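PDB 3CNL: ribosome biogenesis GTPase A from Thermotoga maritima, which binds GTP and is probably a GTPase that binds 23S rRNA and is required for a late step of 50S ribosomal subunit assembly. Local coordinates for residues A[69-73]-A[74-78]; A[87-90]-A[91-95]; A[180-183]-A[184-188]; A[173-176]-A[177-180]. All blocks are in the same frame, centred on the assembly; numbering follows the deposited sequence.

Interaction 1. Residues A[69-73]-A[74-78]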
loop_
_atom_site.group_PDB
_atom_site.type_symbol
_atom_site.label_atom_id
_atom_site.label_comp_id
_atom_site.label_asym_id
_atom_site.label_seq_id
_atom_site.Cartn_x
_atom_site.Cartn_y
_atom_site.Cartn_z
ATOM N N GLU A 69 -8.570 12.297 9.414
ATOM C CA GLU A 69 -8.563 13.529 10.223
ATOM C C GLU A 69 -7.205 14.157 10.286
ATOM O O GLU A 69 -7.069 15.376 10.150
ATOM C CB GLU A 69 -9.005 13.219 11.641
ATOM C CG GLU A 69 -10.349 12.587 11.668
ATOM C CD GLU A 69 -11.072 12.810 12.948
ATOM O OE1 GLU A 69 -10.585 13.608 13.782
ATOM O OE2 GLU A 69 -12.134 12.175 13.106
ATOM N N PHE A 70 -6.198 13.309 10.499
ATOM C CA PHE A 70 -4.811 13.720 10.475
ATOM C C PHE A 70 -4.445 14.439 9.170
ATOM O O PHE A 70 -3.812 15.491 9.213
ATOM C CB PHE A 70 -3.890 12.505 10.701
ATOM C CG PHE A 70 -2.421 12.844 10.662
ATOM C CD1 PHE A 70 -1.792 13.352 11.788
ATOM C CD2 PHE A 70 -1.676 12.653 9.502
ATOM C CE1 PHE A 70 -0.436 13.671 11.769
ATOM C CE2 PHE A 70 -0.321 12.961 9.470
ATOM C CZ PHE A 70 0.296 13.481 10.610
ATOM N N PHE A 71 -4.800 13.858 8.017
ATOM C CA PHE A 71 -4.431 14.474 6.738
ATOM C C PHE A 71 -5.247 15.735 6.459
ATOM O O PHE A 71 -4.693 16.735 5.989
ATOM C CB PHE A 71 -4.493 13.470 5.576
ATOM C CG PHE A 71 -3.433 12.401 5.657
ATOM C CD1 PHE A 71 -2.092 12.740 5.669
ATOM C CD2 PHE A 71 -3.779 11.065 5.761
ATOM C CE1 PHE A 71 -1.112 11.758 5.761
ATOM C CE2 PHE A 71 -2.801 10.078 5.848
ATOM C CZ PHE A 71 -1.475 10.427 5.855
ATOM N N LYS A 72 -6.544 15.696 6.769
ATOM C CA LYS A 72 -7.397 16.904 6.670
ATOM C C LYS A 72 -6.817 18.060 7.505
ATOM O O LYS A 72 -6.750 19.197 7.049
ATOM C CB LYS A 72 -8.859 16.606 7.053
ATOM C CG LYS A 72 -9.503 15.480 6.243
ATOM C CD LYS A 72 -11.000 15.633 5.989
ATOM C CE LYS A 72 -11.778 16.091 7.218
ATOM N NZ LYS A 72 -13.102 16.701 6.845
ATOM N N LYS A 73 -6.346 17.752 8.707
ATOM C CA LYS A 73 -5.724 18.756 9.563
ATOM C C LYS A 73 -4.408 19.293 9.022
ATOM O O LYS A 73 -4.062 20.437 9.296
ATOM C CB LYS A 73 -5.565 18.245 10.996
ATOM C CG LYS A 73 -6.884 18.212 11.769
ATOM C CD LYS A 73 -6.661 17.997 13.273
ATOM C CE LYS A 73 -6.484 16.523 13.599
ATOM N NZ LYS A 73 -6.285 16.260 15.061
ATOM N N GLN A 74 -3.686 18.493 8.239
ATOM C CA GLN A 74 -2.490 18.985 7.539
ATOM C C GLN A 74 -2.830 19.816 6.293
ATOM O O GLN A 74 -1.928 20.297 5.594
ATOM C CB GLN A 74 -1.565 17.824 7.136
ATOM C CG GLN A 74 -1.007 17.002 8.285
ATOM C CD GLN A 74 0.294 16.338 7.922
ATOM O OE1 GLN A 74 1.316 16.558 8.582
ATOM N NE2 GLN A 74 0.281 15.524 6.855
ATOM N N GLY A 75 -4.119 19.973 6.013
ATOM C CA GLY A 75 -4.589 20.697 4.833
ATOM C C GLY A 75 -4.449 19.857 3.573
ATOM O O GLY A 75 -4.253 20.389 2.473
ATOM N N LYS A 76 -4.551 18.538 3.720
ATOM C CA LYS A 76 -4.290 17.664 2.582
ATOM C C LYS A 76 -5.547 17.124 1.930
ATOM O O LYS A 76 -6.565 16.940 2.588
ATOM C CB LYS A 76 -3.264 16.586 2.936
ATOM C CG LYS A 76 -1.879 17.192 2.852
ATOM C CD LYS A 76 -0.773 16.373 3.451
ATOM C CE LYS A 76 0.538 17.092 3.184
ATOM N NZ LYS A 76 1.682 16.230 3.547
ATOM N N ARG A 77 -5.489 16.943 0.613
ATOM C CA ARG A 77 -6.598 16.343 -0.116
ATOM C C ARG A 77 -6.489 14.817 0.052
ATOM O O ARG A 77 -5.524 14.200 -0.393
ATOM C CB ARG A 77 -6.554 16.774 -1.582
ATOM C CG ARG A 77 -7.696 16.269 -2.453
ATOM C CD ARG A 77 -7.843 17.120 -3.719
ATOM N NE ARG A 77 -8.777 16.532 -4.695
ATOM C CZ ARG A 77 -8.910 16.968 -5.947
ATOM N NH1 ARG A 77 -8.170 17.983 -6.377
ATOM N NH2 ARG A 77 -9.769 16.383 -6.781
ATOM N N VAL A 78 -7.470 14.229 0.729
ATOM C CA VAL A 78 -7.422 12.824 1.101
ATOM C C VAL A 78 -8.777 12.179 0.915
ATOM O O VAL A 78 -9.803 12.749 1.307
ATOM C CB VAL A 78 -6.912 12.623 2.570
ATOM C CG1 VAL A 78 -7.803 13.332 3.616
ATOM C CG2 VAL A 78 -6.747 11.137 2.919
#

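Interaction 2. Residues A[87-90]-A[91-95]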
loop_
_atom_site.group_PDB
_atom_site.type_symbol
_atom_site.label_atom_id
_atom_site.label_comp_id
_atom_site.label_asym_id
_atom_site.label_seq_id
_atom_site.Cartn_x
_atom_site.Cartn_y
_atom_site.Cartn_z
ATOM N N ARG A 87 -17.217 2.282 -9.216
ATOM C CA ARG A 87 -16.536 3.278 -10.065
ATOM C C ARG A 87 -17.104 4.694 -9.893
ATOM O O ARG A 87 -16.366 5.668 -9.770
ATOM C CB ARG A 87 -16.612 2.849 -11.536
ATOM C CG ARG A 87 -15.811 3.732 -12.498
ATOM C CD ARG A 87 -15.926 3.267 -13.942
ATOM N NE ARG A 87 -15.151 4.122 -14.850
ATOM C CZ ARG A 87 -15.584 5.270 -15.372
ATOM N NH1 ARG A 87 -16.801 5.748 -15.075
ATOM N NH2 ARG A 87 -14.795 5.955 -16.182
ATOM N N LYS A 88 -18.425 4.787 -9.836
ATOM C CA LYS A 88 -19.140 6.052 -9.697
ATOM C C LYS A 88 -18.818 6.788 -8.398
ATOM O O LYS A 88 -18.711 8.027 -8.378
ATOM C CB LYS A 88 -20.660 5.806 -9.775
ATOM C CG LYS A 88 -21.081 4.642 -10.683
ATOM C CD LYS A 88 -20.866 3.280 -10.002
ATOM C CE LYS A 88 -21.056 2.121 -10.953
ATOM N NZ LYS A 88 -19.845 1.929 -11.796
ATOM N N VAL A 89 -18.694 6.020 -7.313
ATOM C CA VAL A 89 -18.399 6.560 -5.975
ATOM C C VAL A 89 -16.944 7.051 -5.909
ATOM O O VAL A 89 -16.654 8.098 -5.325
ATOM C CB VAL A 89 -18.605 5.485 -4.869
ATOM C CG1 VAL A 89 -18.197 6.024 -3.501
ATOM C CG2 VAL A 89 -20.044 4.965 -4.859
ATOM N N LEU A 90 -16.042 6.272 -6.501
ATOM C CA LEU A 90 -14.619 6.637 -6.575
ATOM C C LEU A 90 -14.440 7.953 -7.315
ATOM O O LEU A 90 -13.761 8.837 -6.846
ATOM C CB LEU A 90 -13.825 5.557 -7.309
ATOM C CG LEU A 90 -12.385 5.230 -6.893
ATOM C CD1 LEU A 90 -11.628 4.665 -8.082
ATOM C CD2 LEU A 90 -11.620 6.376 -6.227
ATOM N N LEU A 91 -15.055 8.070 -8.484
ATOM C CA LEU A 91 -14.876 9.244 -9.331
ATOM C C LEU A 91 -15.440 10.482 -8.666
ATOM O O LEU A 91 -14.881 11.575 -8.782
ATOM C CB LEU A 91 -15.536 9.022 -10.689
ATOM C CG LEU A 91 -14.836 8.070 -11.648
ATOM C CD1 LEU A 91 -15.675 7.960 -12.865
ATOM C CD2 LEU A 91 -13.448 8.613 -11.991
ATOM N N LYS A 92 -16.528 10.295 -7.928
ATOM C CA LYS A 92 -17.159 11.378 -7.176
ATOM C C LYS A 92 -16.256 11.841 -6.047
ATOM O O LYS A 92 -16.114 13.058 -5.805
ATOM C CB LYS A 92 -18.514 10.919 -6.623
ATOM C CG LYS A 92 -19.515 12.031 -6.483
ATOM C CD LYS A 92 -19.479 12.651 -5.093
ATOM C CE LYS A 92 -20.773 12.344 -4.333
ATOM N NZ LYS A 92 -21.929 13.133 -4.889
ATOM N N LYS A 93 -15.646 10.877 -5.351
ATOM C CA LYS A 93 -14.640 11.181 -4.321
ATOM C C LYS A 93 -13.436 11.901 -4.909
ATOM O O LYS A 93 -12.937 12.861 -4.319
ATOM C CB LYS A 93 -14.173 9.908 -3.606
ATOM C CG LYS A 93 -15.174 9.334 -2.639
ATOM C CD LYS A 93 -14.629 8.095 -1.940
ATOM C CE LYS A 93 -15.650 7.542 -0.921
ATOM N NZ LYS A 93 -15.126 6.354 -0.178
ATOM N N LEU A 94 -12.956 11.439 -6.062
ATOM C CA LEU A 94 -11.777 12.056 -6.682
ATOM C C LEU A 94 -12.081 13.468 -7.182
ATOM O O LEU A 94 -11.249 14.374 -7.038
ATOM C CB LEU A 94 -11.233 11.191 -7.829
ATOM C CG LEU A 94 -10.522 9.883 -7.473
ATOM C CD1 LEU A 94 -10.468 8.946 -8.700
ATOM C CD2 LEU A 94 -9.114 10.188 -6.899
ATOM N N SER A 95 -13.282 13.638 -7.744
ATOM C CA SER A 95 -13.758 14.906 -8.329
ATOM C C SER A 95 -12.671 15.705 -9.043
ATOM O O SER A 95 -12.276 16.782 -8.600
ATOM C CB SER A 95 -14.540 15.746 -7.308
ATOM O OG SER A 95 -15.901 15.296 -7.260
#

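Interaction 3. Residues A[180-183]-A[184-188]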
loop_
_atom_site.group_PDB
_atom_site.type_symbol
_atom_site.label_atom_id
_atom_site.label_comp_id
_atom_site.label_asym_id
_atom_site.label_seq_id
_atom_site.Cartn_x
_atom_site.Cartn_y
_atom_site.Cartn_z
ATOM N N GLU A 180 16.985 -9.169 4.988
ATOM C CA GLU A 180 18.259 -9.792 5.326
ATOM C C GLU A 180 18.515 -9.844 6.842
ATOM O O GLU A 180 19.428 -10.531 7.305
ATOM C CB GLU A 180 19.392 -9.063 4.575
ATOM C CG GLU A 180 19.239 -9.121 3.056
ATOM C CD GLU A 180 19.998 -8.019 2.308
ATOM O OE1 GLU A 180 20.356 -8.261 1.131
ATOM O OE2 GLU A 180 20.226 -6.916 2.875
ATOM N N ASP A 181 17.710 -9.118 7.607
ATOM C CA ASP A 181 17.853 -9.077 9.063
ATOM C C ASP A 181 16.590 -9.684 9.696
ATOM O O ASP A 181 15.466 -9.254 9.400
ATOM C CB ASP A 181 18.106 -7.626 9.520
ATOM C CG ASP A 181 18.567 -7.529 10.975
ATOM O OD1 ASP A 181 18.080 -8.299 11.831
ATOM O OD2 ASP A 181 19.434 -6.669 11.270
ATOM N N GLN A 182 16.776 -10.710 10.535
ATOM C CA GLN A 182 15.649 -11.416 11.175
ATOM C C GLN A 182 14.855 -10.506 12.117
ATOM O O GLN A 182 13.686 -10.773 12.420
ATOM C CB GLN A 182 16.146 -12.661 11.925
ATOM C CG GLN A 182 17.010 -12.373 13.155
ATOM C CD GLN A 182 17.400 -13.630 13.907
ATOM O OE1 GLN A 182 16.942 -13.835 15.023
ATOM N NE2 GLN A 182 18.239 -14.486 13.297
ATOM N N ARG A 183 15.510 -9.443 12.582
ATOM C CA ARG A 183 14.891 -8.434 13.445
ATOM C C ARG A 183 13.767 -7.671 12.737
ATOM O O ARG A 183 12.851 -7.170 13.381
ATOM C CB ARG A 183 15.947 -7.473 13.993
ATOM C CG ARG A 183 16.877 -8.152 15.005
ATOM C CD ARG A 183 17.985 -7.236 15.472
ATOM N NE ARG A 183 18.912 -6.976 14.373
ATOM C CZ ARG A 183 20.148 -6.519 14.520
ATOM N NH1 ARG A 183 20.642 -6.276 15.728
ATOM N NH2 ARG A 183 20.884 -6.319 13.447
ATOM N N ILE A 184 13.825 -7.612 11.412
ATOM C CA ILE A 184 12.734 -7.041 10.638
ATOM C C ILE A 184 11.493 -7.940 10.658
ATOM O O ILE A 184 10.376 -7.431 10.793
ATOM C CB ILE A 184 13.187 -6.716 9.195
ATOM C CG1 ILE A 184 14.209 -5.587 9.230
ATOM C CG2 ILE A 184 11.970 -6.373 8.309
ATOM C CD1 ILE A 184 14.957 -5.360 7.899
ATOM N N PHE A 185 11.680 -9.265 10.547
ATOM C CA PHE A 185 10.572 -10.203 10.753
ATOM C C PHE A 185 9.996 -10.114 12.145
ATOM O O PHE A 185 8.786 -10.102 12.307
ATOM C CB PHE A 185 10.959 -11.662 10.474
ATOM C CG PHE A 185 11.349 -11.934 9.056
ATOM C CD1 PHE A 185 10.490 -11.618 8.005
ATOM C CD2 PHE A 185 12.577 -12.533 8.769
ATOM C CE1 PHE A 185 10.849 -11.880 6.691
ATOM C CE2 PHE A 185 12.956 -12.821 7.446
ATOM C CZ PHE A 185 12.092 -12.476 6.405
ATOM N N GLU A 186 10.861 -10.065 13.150
ATOM C CA GLU A 186 10.418 -9.906 14.532
ATOM C C GLU A 186 9.623 -8.609 14.768
ATOM O O GLU A 186 8.559 -8.643 15.414
ATOM C CB GLU A 186 11.604 -10.028 15.480
ATOM C CG GLU A 186 12.213 -11.426 15.435
ATOM C CD GLU A 186 13.499 -11.570 16.219
ATOM O OE1 GLU A 186 13.819 -12.717 16.580
ATOM O OE2 GLU A 186 14.217 -10.572 16.447
ATOM N N ARG A 187 10.121 -7.486 14.239
ATOM C CA ARG A 187 9.432 -6.184 14.303
ATOM C C ARG A 187 8.036 -6.265 13.684
ATOM O O ARG A 187 7.056 -5.802 14.253
ATOM C CB ARG A 187 10.222 -5.148 13.493
ATOM C CG ARG A 187 10.338 -3.736 14.061
ATOM C CD ARG A 187 9.111 -2.870 14.131
ATOM N NE ARG A 187 8.584 -2.847 15.490
ATOM C CZ ARG A 187 7.698 -1.988 15.993
ATOM N NH1 ARG A 187 7.292 -2.155 17.242
ATOM N NH2 ARG A 187 7.205 -0.979 15.284
ATOM N N ALA A 188 7.972 -6.803 12.479
ATOM C CA ALA A 188 6.693 -6.981 11.777
ATOM C C ALA A 188 5.730 -7.829 12.592
ATOM O O ALA A 188 4.551 -7.503 12.690
ATOM C CB ALA A 188 6.923 -7.626 10.414
#

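Interaction 4. Residues A[173-176]-A[177-180]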
loop_
_atom_site.group_PDB
_atom_site.type_symbol
_atom_site.label_atom_id
_atom_site.label_comp_id
_atom_site.label_asym_id
_atom_site.label_seq_id
_atom_site.Cartn_x
_atom_site.Cartn_y
_atom_site.Cartn_z
ATOM N N SER A 173 4.330 -4.854 0.224
ATOM C CA SER A 173 5.089 -3.982 -0.650
ATOM C C SER A 173 6.562 -4.419 -0.760
ATOM O O SER A 173 7.212 -4.260 -1.811
ATOM C CB SER A 173 4.975 -2.555 -0.134
ATOM O OG SER A 173 5.703 -1.675 -0.952
ATOM N N LEU A 174 7.088 -4.969 0.325
ATOM C CA LEU A 174 8.456 -5.452 0.328
ATOM C C LEU A 174 8.461 -6.971 0.509
ATOM O O LEU A 174 7.973 -7.467 1.511
ATOM C CB LEU A 174 9.269 -4.717 1.414
ATOM C CG LEU A 174 10.779 -4.910 1.583
ATOM C CD1 LEU A 174 11.581 -4.354 0.382
ATOM C CD2 LEU A 174 11.221 -4.246 2.884
ATOM N N PRO A 175 9.018 -7.716 -0.472
ATOM C CA PRO A 175 9.111 -9.193 -0.393
ATOM C C PRO A 175 10.013 -9.741 0.713
ATOM O O PRO A 175 11.035 -9.154 1.012
ATOM C CB PRO A 175 9.677 -9.587 -1.780
ATOM C CG PRO A 175 9.417 -8.381 -2.664
ATOM C CD PRO A 175 9.564 -7.206 -1.743
ATOM N N VAL A 176 9.616 -10.880 1.292
ATOM C CA VAL A 176 10.392 -11.609 2.304
ATOM C C VAL A 176 11.826 -11.881 1.843
ATOM O O VAL A 176 12.769 -11.799 2.632
ATOM C CB VAL A 176 9.675 -12.926 2.694
ATOM C CG1 VAL A 176 10.617 -13.917 3.348
ATOM C CG2 VAL A 176 8.510 -12.624 3.618
ATOM N N GLU A 177 11.965 -12.166 0.550
ATOM C CA GLU A 177 13.245 -12.435 -0.097
ATOM C C GLU A 177 14.237 -11.298 0.039
ATOM O O GLU A 177 15.440 -11.530 0.047
ATOM C CB GLU A 177 13.025 -12.720 -1.587
ATOM C CG GLU A 177 12.161 -13.947 -1.871
ATOM C CD GLU A 177 10.655 -13.689 -1.779
ATOM O OE1 GLU A 177 10.215 -12.945 -0.879
ATOM O OE2 GLU A 177 9.907 -14.255 -2.607
ATOM N N ARG A 178 13.724 -10.075 0.130
ATOM C CA ARG A 178 14.529 -8.857 0.200
ATOM C C ARG A 178 14.999 -8.558 1.638
ATOM O O ARG A 178 15.800 -7.640 1.869
ATOM C CB ARG A 178 13.669 -7.686 -0.289
ATOM C CG ARG A 178 14.260 -6.818 -1.372
ATOM C CD ARG A 178 13.801 -7.267 -2.751
ATOM N NE ARG A 178 14.850 -7.979 -3.486
ATOM C CZ ARG A 178 14.768 -9.241 -3.912
ATOM N NH1 ARG A 178 15.784 -9.773 -4.581
ATOM N NH2 ARG A 178 13.679 -9.974 -3.684
ATOM N N ILE A 179 14.476 -9.311 2.606
ATOM C CA ILE A 179 14.768 -9.063 4.023
ATOM C C ILE A 179 15.987 -9.871 4.473
ATOM O O ILE A 179 16.007 -11.101 4.388
ATOM C CB ILE A 179 13.546 -9.395 4.935
ATOM C CG1 ILE A 179 12.277 -8.676 4.448
ATOM C CG2 ILE A 179 13.857 -9.099 6.419
ATOM C CD1 ILE A 179 12.294 -7.155 4.572
ATOM N N GLU A 180 16.985 -9.169 4.988
ATOM C CA GLU A 180 18.259 -9.792 5.326
ATOM C C GLU A 180 18.515 -9.844 6.842
ATOM O O GLU A 180 19.428 -10.531 7.305
ATOM C CB GLU A 180 19.392 -9.063 4.575
ATOM C CG GLU A 180 19.239 -9.121 3.056
ATOM C CD GLU A 180 19.998 -8.019 2.308
ATOM O OE1 GLU A 180 20.356 -8.261 1.131
ATOM O OE2 GLU A 180 20.226 -6.916 2.875
#

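Interaction 1. Residues A[69-73]-A[74-78]
Phe-70, Phe-71 and Gln-74 meet where helix 61-73 ends in a Schellman motif, with Gly-75 at positive phi (77°). Two backbone bonds return into the last turn, Lys-76 N to Phe-71 O at 2.9 Å and Gly-75 N to Lys-72 O at 2.9 Å. The Gln-74 side chain runs back along the helix, over the Phe-70 ring and beside that of Phe-71. Its CG lies above one face of the Phe-70 ring, offset toward the rim, and NE2 comes to 3.7 Å from Phe-70 CE2, the amide and ring planes being 33° apart. The same NE2 stands at the edge of the Phe-71 ring, 3.8 Å from CD1 of Phe-71. Phe-70 has CG anti to the backbone N (chi1 179°), which swings its ring in toward Gln-74; from outside these segments Phe-35 also meets that ring. Phe-71 is buried and extends on to Ile-51 of strand 48-54 and to Pro-34. Beyond the turn, at the start of strand 78-80, Val-78 crosses both Phe-71 and Lys-72 at about right angles. Val-78 CG1 makes the nearest approaches, 3.8 Å to Phe-71 CB and 3.8 Å to Lys-72 CG.

Interaction 2. Residues A[87-90]-A[91-95]
Leu-90 and Leu-94 are joined by the shortest of four backbone bonds that cross this stretch, Leu-94 N to Leu-90 O at 2.8 Å. Leu-91 N reaches Arg-87 O at 3.0 Å and Lys-93 N reaches Val-89 O at 3.0 Å; both bonds are close to straight, with angles at the hydrogen of 162° and 161°. Lys-92 N to Lys-88 O is longer. At the end, Ser-95 takes positive phi and its OG turns back to donate to Lys-92 O at 2.7 Å. The charged tips are held from outside: Lys-93 NZ by Glu-85 and by Thr-80 O, Arg-87 NH2 by Leu-119 O. The i to i+4 pattern defines a two-turn helix, 87-94, which in the GTPase domain packs against strand 78-80, at the border of the sheet, and against helix 112-120. Of the side chains, Arg-87 is fully extended from CG to NE, and its guanidinium receives Leu-91 CD1 over one face, 3.3 Å from Arg-87 NH1. Val-89 and Lys-93 run side by side, CG1 of the valine 3.9 Å from CE of the lysine. Leu-90 CD2 lies 3.7 Å from Leu-94 CD1, the two leucines set at a slant to each other, and Leu-94 also rests on Ile-79. Replacing Leu-94 with a serine would probably leave Leu-90 CD2 without the methyl that meets it and open a gap against Ile-79. Leu-90 carries the packing on to Lys-118, Leu-119 and Thr-81.

Interaction 3. Residues A[180-183]-A[184-188]
Gln-182 and Glu-186 are tied by the backbone bond from Glu-186 N to Gln-182 O, 3.0 Å long and nearly straight at 165°; Arg-187 N to Arg-183 O follows at 2.9 Å. At the helix start Ile-184 N reaches back to Asp-181 O, three residues away. Asp-181 is the N-cap of helix 182-196, and its OD1 accepts from Arg-183 N at 2.9 Å. The salt bridge comes from the same arginine, whose chain bends at chi3 (-68°) to bring the guanidinium round side-on: NE meets OD1 and NH2 meets OD2 of Asp-181, the latter at 2.6 Å, each oxygen using its syn lone pair. Among the van der Waals contacts, Glu-186 lies alongside Gln-182, their flat groups 88° apart, and its OE2 rests 3.7 Å from Arg-183 CA. Glu-186 also touches Phe-202 of helix 202-212. With an alanine at Glu-186, the flank of Arg-183 CG and the Phe-202 side chain would probably lose a neighbour, and one negative charge would go from the N-terminal part of the helix. The Phe-185 ring packs among Leu-169, Leu-228 and Phe-232. OD1 of Asp-181 thus serves a backbone amide and a side-chain nitrogen together, so the cap and the salt bridge fix one carboxylate, and its negative charge would be expected to suit the positive end of the helix dipole.

Interaction 4. Residues A[173-176]-A[177-180]
Leu-174 and Ile-179 meet through methyls: Leu-174 CD2 lies 3.5 Å from Ile-179 CD1 as the two side chains cross at a slant. The other leucine methyl, CD1, rests 4.0 Å from Arg-178 CB. Leu-174 has CG anti to its own N (chi1 -174°), a setting that carries both methyls over to the later residues. Pro-175 has one close neighbour and one loose one. Glu-177 OE1 approaches Pro-175 CB to 3.5 Å, whereas the guanidinium of Arg-178 only loosely approaches the same CB, with its edge toward it and the carbon near its plane. The glutamate folds back by a bend at chi2 (82°), which also sets OE1 3.1 Å from Val-176 N, although the angle there is too poor for a hydrogen bond.

The backbone under these groups is a short 3-10 turn in the connection between helix 162-170 and helix 182-196. Arg-178 N donates to Pro-175 O at 3.0 Å and Ile-179 N to Val-176 O, also at 3.0 Å. Both bonds span i to i+3, as in a 3-10 turn.

Further out, Leu-174 leans on Ala-165 and Leu-168, and Val-176 on Leu-169, all of helix 162-170; Val-176 and Ile-179 also touch Phe-185. At the other end, Ser-173 OG is hydrogen-bonded to the backbone O of Pro-108, a residue of the nucleotide pocket, and the Pro-175 side chain is about 9 Å from the bound GTP analogue.

Interactions 1, 3 and 4 are surface contacts, while interaction 2 is partly buried, with Leu-90 and Leu-94 turned inward. Interactions 1 and 2 lie at the 78-80 border of the sheet: interaction 1 leads into that strand and the helix of interaction 2 packs on it. They meet where Arg-77 NH2 lies 2.5 Å from Leu-94 O, a probable hydrogen bond. Interactions 3 and 4 belong to the helical part round 162-170 and 182-196 and share Glu-180; their centres are about 10 Å apart, against about 39 Å between those of interactions 2 and 3. The chemistry follows position: a helix C-terminus closed by backbone bonds in 1, a whole short helix with apolar side chains on its inner face in 2, a carboxylate cap in 3, and a 3-10 turn in 4.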